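Local coordinates for protein aminopeptidase N (Francisella tularensis subsp. tularensis, PDB 5DLL) that probably cuts single amino acids from the N-terminal end of peptides as a zinc-dependent M1-family aminopeptidase, helping to degrade intracellular peptides, at residues F701-Q710 with N731-H739; N347-D355 with L603-A611. One frame throughout, in Å; residues are numbered along the deposited sequence.

Contact 1: residues F701-Q710 with N731-H739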
loop_
_atom_site.group_PDB
_atom_site.type_symbol
_atom_site.label_atom_id
_atom_site.label_comp_id
_atom_site.label_asym_id
_atom_site.label_seq_id
_atom_site.Cartn_x
_atom_site.Cartn_y
_atom_site.Cartn_z
ATOM N N PHE A 701 -29.952 -5.272 -9.312
ATOM C CA PHE A 701 -30.038 -5.566 -7.890
ATOM C C PHE A 701 -30.633 -6.952 -7.642
ATOM O O PHE A 701 -30.072 -7.742 -6.888
ATOM C CB PHE A 701 -30.887 -4.497 -7.192
ATOM C CG PHE A 701 -30.833 -4.559 -5.694
ATOM C CD1 PHE A 701 -29.659 -4.261 -5.020
ATOM C CD2 PHE A 701 -31.962 -4.897 -4.955
ATOM C CE1 PHE A 701 -29.604 -4.310 -3.640
ATOM C CE2 PHE A 701 -31.913 -4.945 -3.572
ATOM C CZ PHE A 701 -30.733 -4.653 -2.914
ATOM N N ASP A 702 -31.761 -7.245 -8.283
ATOM C CA ASP A 702 -32.459 -8.518 -8.074
ATOM C C ASP A 702 -31.774 -9.703 -8.755
ATOM O O ASP A 702 -31.864 -10.829 -8.267
ATOM C CB ASP A 702 -33.905 -8.429 -8.572
ATOM C CG ASP A 702 -34.698 -7.337 -7.882
ATOM O OD1 ASP A 702 -34.571 -7.185 -6.647
ATOM O OD2 ASP A 702 -35.456 -6.633 -8.579
ATOM N N ASN A 703 -31.100 -9.451 -9.876
ATOM C CA ASN A 703 -30.574 -10.522 -10.723
ATOM C C ASN A 703 -29.084 -10.825 -10.562
ATOM O O ASN A 703 -28.634 -11.894 -10.974
ATOM C CB ASN A 703 -30.852 -10.201 -12.195
ATOM C CG ASN A 703 -32.326 -9.986 -12.479
ATOM O OD1 ASN A 703 -33.189 -10.582 -11.835
ATOM N ND2 ASN A 703 -32.622 -9.126 -13.448
ATOM N N ALA A 704 -28.321 -9.896 -9.985
ATOM C CA ALA A 704 -26.862 -10.051 -9.873
ATOM C C ALA A 704 -26.478 -11.386 -9.237
ATOM O O ALA A 704 -27.097 -11.808 -8.260
ATOM C CB ALA A 704 -26.263 -8.902 -9.073
ATOM N N ASP A 705 -25.462 -12.041 -9.799
ATOM C CA ASP A 705 -24.969 -13.323 -9.281
ATOM C C ASP A 705 -23.621 -13.175 -8.559
ATOM O O ASP A 705 -22.936 -14.168 -8.295
ATOM C CB ASP A 705 -24.894 -14.379 -10.404
ATOM C CG ASP A 705 -23.788 -14.105 -11.424
ATOM O OD1 ASP A 705 -23.458 -12.924 -11.666
ATOM O OD2 ASP A 705 -23.253 -15.082 -11.996
ATOM N N ASN A 706 -23.258 -11.936 -8.230
ATOM C CA ASN A 706 -22.012 -11.641 -7.526
ATOM C C ASN A 706 -22.144 -10.351 -6.720
ATOM O O ASN A 706 -23.112 -9.607 -6.894
ATOM C CB ASN A 706 -20.858 -11.524 -8.525
ATOM C CG ASN A 706 -20.982 -10.306 -9.425
ATOM O OD1 ASN A 706 -20.685 -9.184 -9.012
ATOM N ND2 ASN A 706 -21.409 -10.523 -10.664
ATOM N N MET A 707 -21.172 -10.075 -5.856
ATOM C CA MET A 707 -21.231 -8.873 -5.020
ATOM C C MET A 707 -20.919 -7.592 -5.793
ATOM O O MET A 707 -21.509 -6.550 -5.512
ATOM C CB MET A 707 -20.298 -8.984 -3.808
ATOM C CG MET A 707 -20.525 -7.902 -2.753
ATOM S SD MET A 707 -22.209 -7.831 -2.091
ATOM C CE MET A 707 -22.377 -9.458 -1.359
ATOM N N THR A 708 -20.001 -7.660 -6.756
ATOM C CA THR A 708 -19.611 -6.474 -7.522
ATOM C C THR A 708 -20.824 -5.793 -8.161
ATOM O O THR A 708 -20.978 -4.576 -8.068
ATOM C CB THR A 708 -18.588 -6.811 -8.621
ATOM O OG1 THR A 708 -17.685 -7.823 -8.153
ATOM C CG2 THR A 708 -17.813 -5.562 -9.018
ATOM N N ASP A 709 -21.683 -6.590 -8.790
ATOM C CA ASP A 709 -22.907 -6.084 -9.423
ATOM C C ASP A 709 -23.963 -5.666 -8.400
ATOM O O ASP A 709 -24.684 -4.692 -8.608
ATOM C CB ASP A 709 -23.511 -7.138 -10.364
ATOM C CG ASP A 709 -22.787 -7.234 -11.704
ATOM O OD1 ASP A 709 -21.985 -6.337 -12.040
ATOM O OD2 ASP A 709 -23.040 -8.215 -12.435
ATOM N N GLN A 710 -24.064 -6.409 -7.303
ATOM C CA GLN A 710 -25.027 -6.072 -6.258
ATOM C C GLN A 710 -24.618 -4.804 -5.503
ATOM O O GLN A 710 -25.467 -4.002 -5.126
ATOM C CB GLN A 710 -25.206 -7.243 -5.296
ATOM C CG GLN A 710 -26.443 -7.123 -4.420
ATOM C CD GLN A 710 -26.906 -8.456 -3.855
ATOM O OE1 GLN A 710 -26.324 -9.504 -4.135
ATOM N NE2 GLN A 710 -27.966 -8.420 -3.058
ATOM N N ASN A 731 -33.330 -2.062 3.254
ATOM C CA ASN A 731 -33.918 -3.211 3.950
ATOM C C ASN A 731 -33.650 -4.524 3.229
ATOM O O ASN A 731 -33.197 -5.492 3.843
ATOM C CB ASN A 731 -35.432 -3.034 4.104
ATOM C CG ASN A 731 -35.805 -1.804 4.909
ATOM O OD1 ASN A 731 -34.982 -1.239 5.635
ATOM N ND2 ASN A 731 -37.057 -1.379 4.780
ATOM N N GLU A 732 -33.949 -4.545 1.927
ATOM C CA GLU A 732 -33.726 -5.717 1.076
ATOM C C GLU A 732 -32.271 -6.187 1.151
ATOM O O GLU A 732 -32.017 -7.385 1.266
ATOM C CB GLU A 732 -34.126 -5.433 -0.385
ATOM C CG GLU A 732 -35.634 -5.428 -0.647
ATOM C CD GLU A 732 -36.026 -4.862 -2.016
ATOM O OE1 GLU A 732 -37.178 -4.396 -2.160
ATOM O OE2 GLU A 732 -35.201 -4.878 -2.954
ATOM N N PHE A 733 -31.325 -5.250 1.108
ATOM C CA PHE A 733 -29.900 -5.583 1.224
ATOM C C PHE A 733 -29.578 -6.160 2.606
ATOM O O PHE A 733 -28.842 -7.141 2.712
ATOM C CB PHE A 733 -29.031 -4.350 0.948
ATOM C CG PHE A 733 -27.573 -4.660 0.705
ATOM C CD1 PHE A 733 -26.696 -4.853 1.764
ATOM C CD2 PHE A 733 -27.069 -4.731 -0.588
ATOM C CE1 PHE A 733 -25.353 -5.123 1.536
ATOM C CE2 PHE A 733 -25.728 -5.001 -0.819
ATOM C CZ PHE A 733 -24.870 -5.197 0.244
ATOM N N TYR A 734 -30.130 -5.557 3.658
ATOM C CA TYR A 734 -29.876 -6.022 5.022
ATOM C C TYR A 734 -30.425 -7.422 5.236
ATOM O O TYR A 734 -29.731 -8.278 5.782
ATOM C CB TYR A 734 -30.478 -5.072 6.061
ATOM C CG TYR A 734 -30.008 -5.353 7.478
ATOM C CD1 TYR A 734 -28.685 -5.118 7.852
ATOM C CD2 TYR A 734 -30.883 -5.851 8.446
ATOM C CE1 TYR A 734 -28.246 -5.371 9.145
ATOM C CE2 TYR A 734 -30.453 -6.107 9.744
ATOM C CZ TYR A 734 -29.133 -5.865 10.090
ATOM O OH TYR A 734 -28.691 -6.114 11.377
ATOM N N ASN A 735 -31.666 -7.646 4.804
ATOM C CA ASN A 735 -32.321 -8.958 4.923
ATOM C C ASN A 735 -31.461 -10.101 4.383
ATOM O O ASN A 735 -31.392 -11.173 4.986
ATOM C CB ASN A 735 -33.675 -8.962 4.195
ATOM C CG ASN A 735 -34.724 -8.103 4.886
ATOM O OD1 ASN A 735 -34.705 -7.931 6.107
ATOM N ND2 ASN A 735 -35.653 -7.564 4.100
ATOM N N ARG A 736 -30.806 -9.856 3.250
ATOM C CA ARG A 736 -29.981 -10.868 2.592
ATOM C C ARG A 736 -28.669 -11.106 3.330
ATOM O O ARG A 736 -28.241 -12.251 3.483
ATOM C CB ARG A 736 -29.682 -10.456 1.147
ATOM C CG ARG A 736 -30.915 -10.328 0.261
ATOM C CD ARG A 736 -30.557 -9.883 -1.154
ATOM N NE ARG A 736 -31.644 -9.151 -1.815
ATOM C CZ ARG A 736 -31.720 -8.902 -3.124
ATOM N NH1 ARG A 736 -30.782 -9.331 -3.964
ATOM N NH2 ARG A 736 -32.757 -8.220 -3.605
ATOM N N TRP A 737 -28.044 -10.025 3.796
ATOM C CA TRP A 737 -26.672 -10.082 4.315
ATOM C C TRP A 737 -26.530 -9.708 5.792
ATOM O O TRP A 737 -25.617 -8.975 6.150
ATOM C CB TRP A 737 -25.769 -9.175 3.469
ATOM C CG TRP A 737 -25.865 -9.457 2.007
ATOM C CD1 TRP A 737 -26.466 -8.680 1.060
ATOM C CD2 TRP A 737 -25.355 -10.608 1.321
ATOM N NE1 TRP A 737 -26.352 -9.271 -0.173
ATOM C CE2 TRP A 737 -25.676 -10.457 -0.042
ATOM C CE3 TRP A 737 -24.652 -11.751 1.728
ATOM C CZ2 TRP A 737 -25.323 -11.408 -1.006
ATOM C CZ3 TRP A 737 -24.302 -12.697 0.770
ATOM C CH2 TRP A 737 -24.639 -12.518 -0.580
ATOM N N ARG A 738 -27.421 -10.216 6.642
ATOM C CA ARG A 738 -27.256 -10.109 8.097
ATOM C C ARG A 738 -26.061 -10.950 8.527
ATOM O O ARG A 738 -25.214 -10.506 9.296
ATOM C CB ARG A 738 -28.491 -10.632 8.836
ATOM C CG ARG A 738 -29.773 -9.855 8.604
ATOM C CD ARG A 738 -30.982 -10.653 9.071
ATOM N NE ARG A 738 -32.233 -9.936 8.823
ATOM C CZ ARG A 738 -32.820 -9.091 9.671
ATOM N NH1 ARG A 738 -32.292 -8.830 10.865
ATOM N NH2 ARG A 738 -33.956 -8.497 9.319
ATOM N N HIS A 739 -26.023 -12.175 8.012
ATOM C CA HIS A 739 -25.043 -13.196 8.410
ATOM C C HIS A 739 -23.575 -12.892 8.062
ATOM O O HIS A 739 -22.670 -13.487 8.655
ATOM C CB HIS A 739 -25.442 -14.565 7.829
ATOM C CG HIS A 739 -25.839 -14.526 6.382
ATOM N ND1 HIS A 739 -24.919 -14.547 5.354
ATOM C CD2 HIS A 739 -27.058 -14.474 5.792
ATOM C CE1 HIS A 739 -25.554 -14.505 4.196
ATOM N NE2 HIS A 739 -26.853 -14.458 4.435
#
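The Trp737 ring takes the methyl group of Met707 on one face. Met707 CE lies 3.8 Å from the centre of the six-membered ring of Trp737, 21° off its normal, a CH-pi contact. Arg736 CB lies against the opposite face, and Gln710 CD comes in at an edge. The bends of Met707 at chi2 and chi3 bring CE over the indole face, with the sulfur set obliquely to it in a Met-aromatic contact. Phe733 has Trp737 CD1 over the centre of one face. At its edge, Phe733 CD2 meets Phe701 CE1 at 4.0 Å; the two side chains cross at about a right angle. The Phe701 ring has another edge contact, Phe701 CE2 to Glu732 OE2 at 3.3 Å. Phe701 CZ lies over the rim of one guanidinium face of Arg736, the two planes tilted 46° apart. Arg736 CZ is 4.5 Å from the Phe701 centroid and 32° off the normal, an off-centre cation-pi contact. Asp702 OD1 lies at the guanidinium edge, in a long salt bridge of 3.7 Å to Arg736 NH2. Arg736 NH1 adds a weak hydrogen bond to Phe701 O (3.4 Å). The positive charge probably eases the closeness of Asp702 and Glu732. Beyond the contact, Phe714 and Trp747 pack on Phe733. The contact joins helices 691-703 and 707-717 to helix 723-736 in the all-helical, ARM-repeat-like C-terminal domain of this M1 aminopeptidase.

Contact 2: residues N347-D355 with L603-A611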
loop_
_atom_site.group_PDB
_atom_site.type_symbol
_atom_site.label_atom_id
_atom_site.label_comp_id
_atom_site.label_asym_id
_atom_site.label_seq_id
_atom_site.Cartn_x
_atom_site.Cartn_y
_atom_site.Cartn_z
ATOM N N ASN A 347 -3.789 -7.768 -14.534
ATOM C CA ASN A 347 -5.063 -7.040 -14.596
ATOM C C ASN A 347 -4.951 -5.929 -15.653
ATOM O O ASN A 347 -4.530 -6.206 -16.771
ATOM C CB ASN A 347 -5.463 -6.501 -13.210
ATOM C CG ASN A 347 -5.511 -7.588 -12.141
ATOM O OD1 ASN A 347 -6.588 -8.053 -11.766
ATOM N ND2 ASN A 347 -4.346 -7.995 -11.642
ATOM N N SER A 348 -5.316 -4.691 -15.319
ATOM C CA SER A 348 -5.146 -3.556 -16.229
ATOM C C SER A 348 -3.972 -2.677 -15.804
ATOM O O SER A 348 -3.982 -2.119 -14.705
ATOM C CB SER A 348 -6.417 -2.711 -16.253
ATOM O OG SER A 348 -6.238 -1.563 -17.067
ATOM N N ARG A 349 -2.975 -2.541 -16.676
ATOM C CA ARG A 349 -1.786 -1.737 -16.376
ATOM C C ARG A 349 -2.140 -0.280 -16.127
ATOM O O ARG A 349 -1.676 0.319 -15.158
ATOM C CB ARG A 349 -0.765 -1.799 -17.516
ATOM C CG ARG A 349 -0.062 -3.143 -17.673
ATOM C CD ARG A 349 1.305 -2.993 -18.323
ATOM N NE ARG A 349 2.137 -2.040 -17.589
ATOM C CZ ARG A 349 2.941 -2.343 -16.569
ATOM N NH1 ARG A 349 3.072 -3.592 -16.130
ATOM N NH2 ARG A 349 3.632 -1.377 -15.986
ATOM N N ASP A 350 -2.964 0.276 -17.009
ATOM C CA ASP A 350 -3.284 1.704 -16.990
ATOM C C ASP A 350 -4.057 2.112 -15.736
ATOM O O ASP A 350 -3.788 3.160 -15.156
ATOM C CB ASP A 350 -4.083 2.087 -18.241
ATOM C CG ASP A 350 -3.328 1.803 -19.532
ATOM O OD1 ASP A 350 -2.161 2.232 -19.649
ATOM O OD2 ASP A 350 -3.904 1.152 -20.432
ATOM N N VAL A 351 -5.008 1.279 -15.319
ATOM C CA VAL A 351 -5.816 1.551 -14.130
ATOM C C VAL A 351 -4.955 1.460 -12.871
ATOM O O VAL A 351 -4.970 2.366 -12.031
ATOM C CB VAL A 351 -7.006 0.572 -14.014
ATOM C CG1 VAL A 351 -7.761 0.776 -12.704
ATOM C CG2 VAL A 351 -7.945 0.741 -15.200
ATOM N N LYS A 352 -4.202 0.369 -12.745
ATOM C CA LYS A 352 -3.279 0.216 -11.629
ATOM C C LYS A 352 -2.354 1.419 -11.552
ATOM O O LYS A 352 -2.071 1.918 -10.467
ATOM C CB LYS A 352 -2.444 -1.060 -11.766
ATOM C CG LYS A 352 -1.414 -1.265 -10.658
ATOM C CD LYS A 352 -2.027 -1.135 -9.267
ATOM C CE LYS A 352 -1.054 -1.558 -8.177
ATOM N NZ LYS A 352 -1.518 -1.133 -6.824
ATOM N N ARG A 353 -1.899 1.881 -12.712
ATOM C CA ARG A 353 -0.980 3.005 -12.786
ATOM C C ARG A 353 -1.647 4.329 -12.414
ATOM O O ARG A 353 -1.003 5.199 -11.825
ATOM C CB ARG A 353 -0.354 3.091 -14.184
ATOM C CG ARG A 353 0.766 4.111 -14.322
ATOM C CD ARG A 353 1.814 3.964 -13.229
ATOM N NE ARG A 353 2.827 5.013 -13.294
ATOM C CZ ARG A 353 3.583 5.405 -12.269
ATOM N NH1 ARG A 353 3.445 4.850 -11.067
ATOM N NH2 ARG A 353 4.478 6.374 -12.447
ATOM N N ILE A 354 -2.924 4.491 -12.751
ATOM C CA ILE A 354 -3.682 5.663 -12.297
ATOM C C ILE A 354 -3.821 5.641 -10.769
ATOM O O ILE A 354 -3.547 6.641 -10.109
ATOM C CB ILE A 354 -5.066 5.765 -12.982
ATOM C CG1 ILE A 354 -4.898 6.155 -14.456
ATOM C CG2 ILE A 354 -5.953 6.793 -12.284
ATOM C CD1 ILE A 354 -6.112 5.875 -15.314
ATOM N N ASP A 355 -4.221 4.495 -10.220
ATOM C CA ASP A 355 -4.382 4.333 -8.768
ATOM C C ASP A 355 -3.110 4.644 -7.980
ATOM O O ASP A 355 -3.182 5.231 -6.901
ATOM C CB ASP A 355 -4.843 2.910 -8.424
ATOM C CG ASP A 355 -6.250 2.604 -8.924
ATOM O OD1 ASP A 355 -6.983 3.547 -9.303
ATOM O OD2 ASP A 355 -6.623 1.411 -8.940
ATOM N N LEU A 603 -9.897 -0.501 -26.706
ATOM C CA LEU A 603 -9.276 0.238 -25.615
ATOM C C LEU A 603 -9.766 -0.379 -24.310
ATOM O O LEU A 603 -10.959 -0.681 -24.181
ATOM C CB LEU A 603 -9.658 1.719 -25.686
ATOM C CG LEU A 603 -8.889 2.690 -24.783
ATOM C CD1 LEU A 603 -7.411 2.732 -25.144
ATOM C CD2 LEU A 603 -9.498 4.081 -24.868
ATOM N N ASP A 604 -8.854 -0.575 -23.356
ATOM C CA ASP A 604 -9.203 -1.195 -22.077
ATOM C C ASP A 604 -10.459 -0.523 -21.524
ATOM O O ASP A 604 -10.480 0.684 -21.273
ATOM C CB ASP A 604 -8.046 -1.108 -21.070
ATOM C CG ASP A 604 -8.288 -1.952 -19.809
ATOM O OD1 ASP A 604 -9.447 -2.052 -19.348
ATOM O OD2 ASP A 604 -7.310 -2.513 -19.272
ATOM N N LYS A 605 -11.503 -1.326 -21.350
ATOM C CA LYS A 605 -12.812 -0.835 -20.932
ATOM C C LYS A 605 -12.789 -0.304 -19.497
ATOM O O LYS A 605 -13.625 0.518 -19.124
ATOM C CB LYS A 605 -13.843 -1.960 -21.063
ATOM C CG LYS A 605 -15.208 -1.517 -21.543
ATOM C CD LYS A 605 -15.850 -2.551 -22.457
ATOM C CE LYS A 605 -15.180 -2.578 -23.821
ATOM N NZ LYS A 605 -16.006 -3.303 -24.823
ATOM N N ALA A 606 -11.835 -0.783 -18.699
ATOM C CA ALA A 606 -11.628 -0.281 -17.346
ATOM C C ALA A 606 -11.014 1.116 -17.387
ATOM O O ALA A 606 -11.403 1.994 -16.616
ATOM C CB ALA A 606 -10.733 -1.228 -16.563
ATOM N N LEU A 607 -10.044 1.307 -18.281
ATOM C CA LEU A 607 -9.444 2.623 -18.521
ATOM C C LEU A 607 -10.494 3.637 -18.984
ATOM O O LEU A 607 -10.467 4.798 -18.575
ATOM C CB LEU A 607 -8.314 2.519 -19.553
ATOM C CG LEU A 607 -7.849 3.798 -20.255
ATOM C CD1 LEU A 607 -7.219 4.782 -19.280
ATOM C CD2 LEU A 607 -6.881 3.432 -21.370
ATOM N N ILE A 608 -11.409 3.190 -19.843
ATOM C CA ILE A 608 -12.550 4.009 -20.253
ATOM C C ILE A 608 -13.352 4.456 -19.019
ATOM O O ILE A 608 -13.677 5.637 -18.882
ATOM C CB ILE A 608 -13.460 3.256 -21.257
ATOM C CG1 ILE A 608 -12.738 3.072 -22.598
ATOM C CG2 ILE A 608 -14.756 4.017 -21.498
ATOM C CD1 ILE A 608 -13.433 2.132 -23.566
ATOM N N SER A 609 -13.643 3.513 -18.122
ATOM C CA SER A 609 -14.387 3.800 -16.890
ATOM C C SER A 609 -13.741 4.887 -16.024
ATOM O O SER A 609 -14.446 5.692 -15.421
ATOM C CB SER A 609 -14.549 2.524 -16.059
ATOM O OG SER A 609 -14.893 1.423 -16.880
ATOM N N ASN A 610 -12.409 4.894 -15.953
ATOM C CA ASN A 610 -11.675 5.894 -15.162
ATOM C C ASN A 610 -11.692 7.268 -15.814
ATOM O O ASN A 610 -11.873 8.279 -15.133
ATOM C CB ASN A 610 -10.216 5.468 -14.921
ATOM C CG ASN A 610 -9.991 4.903 -13.530
ATOM O OD1 ASN A 610 -9.092 5.339 -12.812
ATOM N ND2 ASN A 610 -10.812 3.936 -13.143
ATOM N N ALA A 611 -11.495 7.296 -17.129
ATOM C CA ALA A 611 -11.472 8.547 -17.885
ATOM C C ALA A 611 -12.849 9.216 -17.951
ATOM O O ALA A 611 -12.943 10.447 -17.953
ATOM C CB ALA A 611 -10.933 8.304 -19.284
#
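Val351 packs against Ala606 and Leu607, whose side chains are buried along with that of Ile354. The CA atoms of Val351 and Leu607 are 5.8 Å apart. Chi1 of Val351 (174°) puts CG2 against Ala606 CB at 3.7 Å and beside the backbone N of Leu607, while CG1 turns more loosely toward the amide of Asn610. Ile354 CD1 touches Leu607 CD1 at 4.3 Å. Trp569 of helix 565-581 touches Ile354, and Ala565 touches Leu607 and Asp350. The margins are polar and partly exposed. On one side is Asn610, whose OD1 lies 3.5 Å from Ile354 CG2, the two side chains coming from opposite directions. At the N-terminal ends, Ser348 OG donates to Asp604 OD2 at 2.6 Å, meeting it from above the carboxylate plane, 56° out of it. The other oxygen, Asp604 OD1, accepts from Ala606 N at 2.8 Å and so caps helix 605-612. Asp350 is also partly exposed; across the contact its OD2 only brushes Leu607 CD2, at 3.9 Å. The axes of the two helix segments come within 8.8 Å and lie 36° apart, running in roughly the same direction. This is a helix-helix interface with its two N-cap residues hydrogen-bonded, away from the annotated sites; it joins the M1 peptidase domain to the ARM-repeat-like C-terminal domain.

Contact 1 lies within the C-terminal helical domain, while contact 2 joins that domain to the peptidase domain. Their centres are about 27 Å apart and their nearest atoms about 11 Å apart, so they do not touch. Helix 668-685 links them: Leu676 packs on Lys605 and Ile608 of contact 2, and Lys677 forms a salt bridge with Asp709 of contact 1. Neither contact is at the zinc site of His309, His313 and Glu332, but both reach helix 297-312, which carries His309 and ends just before His313. Thr708 OG1 is hydrogen-bonded to Asp297 N at its start, and Asn347 ND2 to Gln304 OE1 further along. Segment 347-355 also directly follows helix 328-346, which holds Glu332.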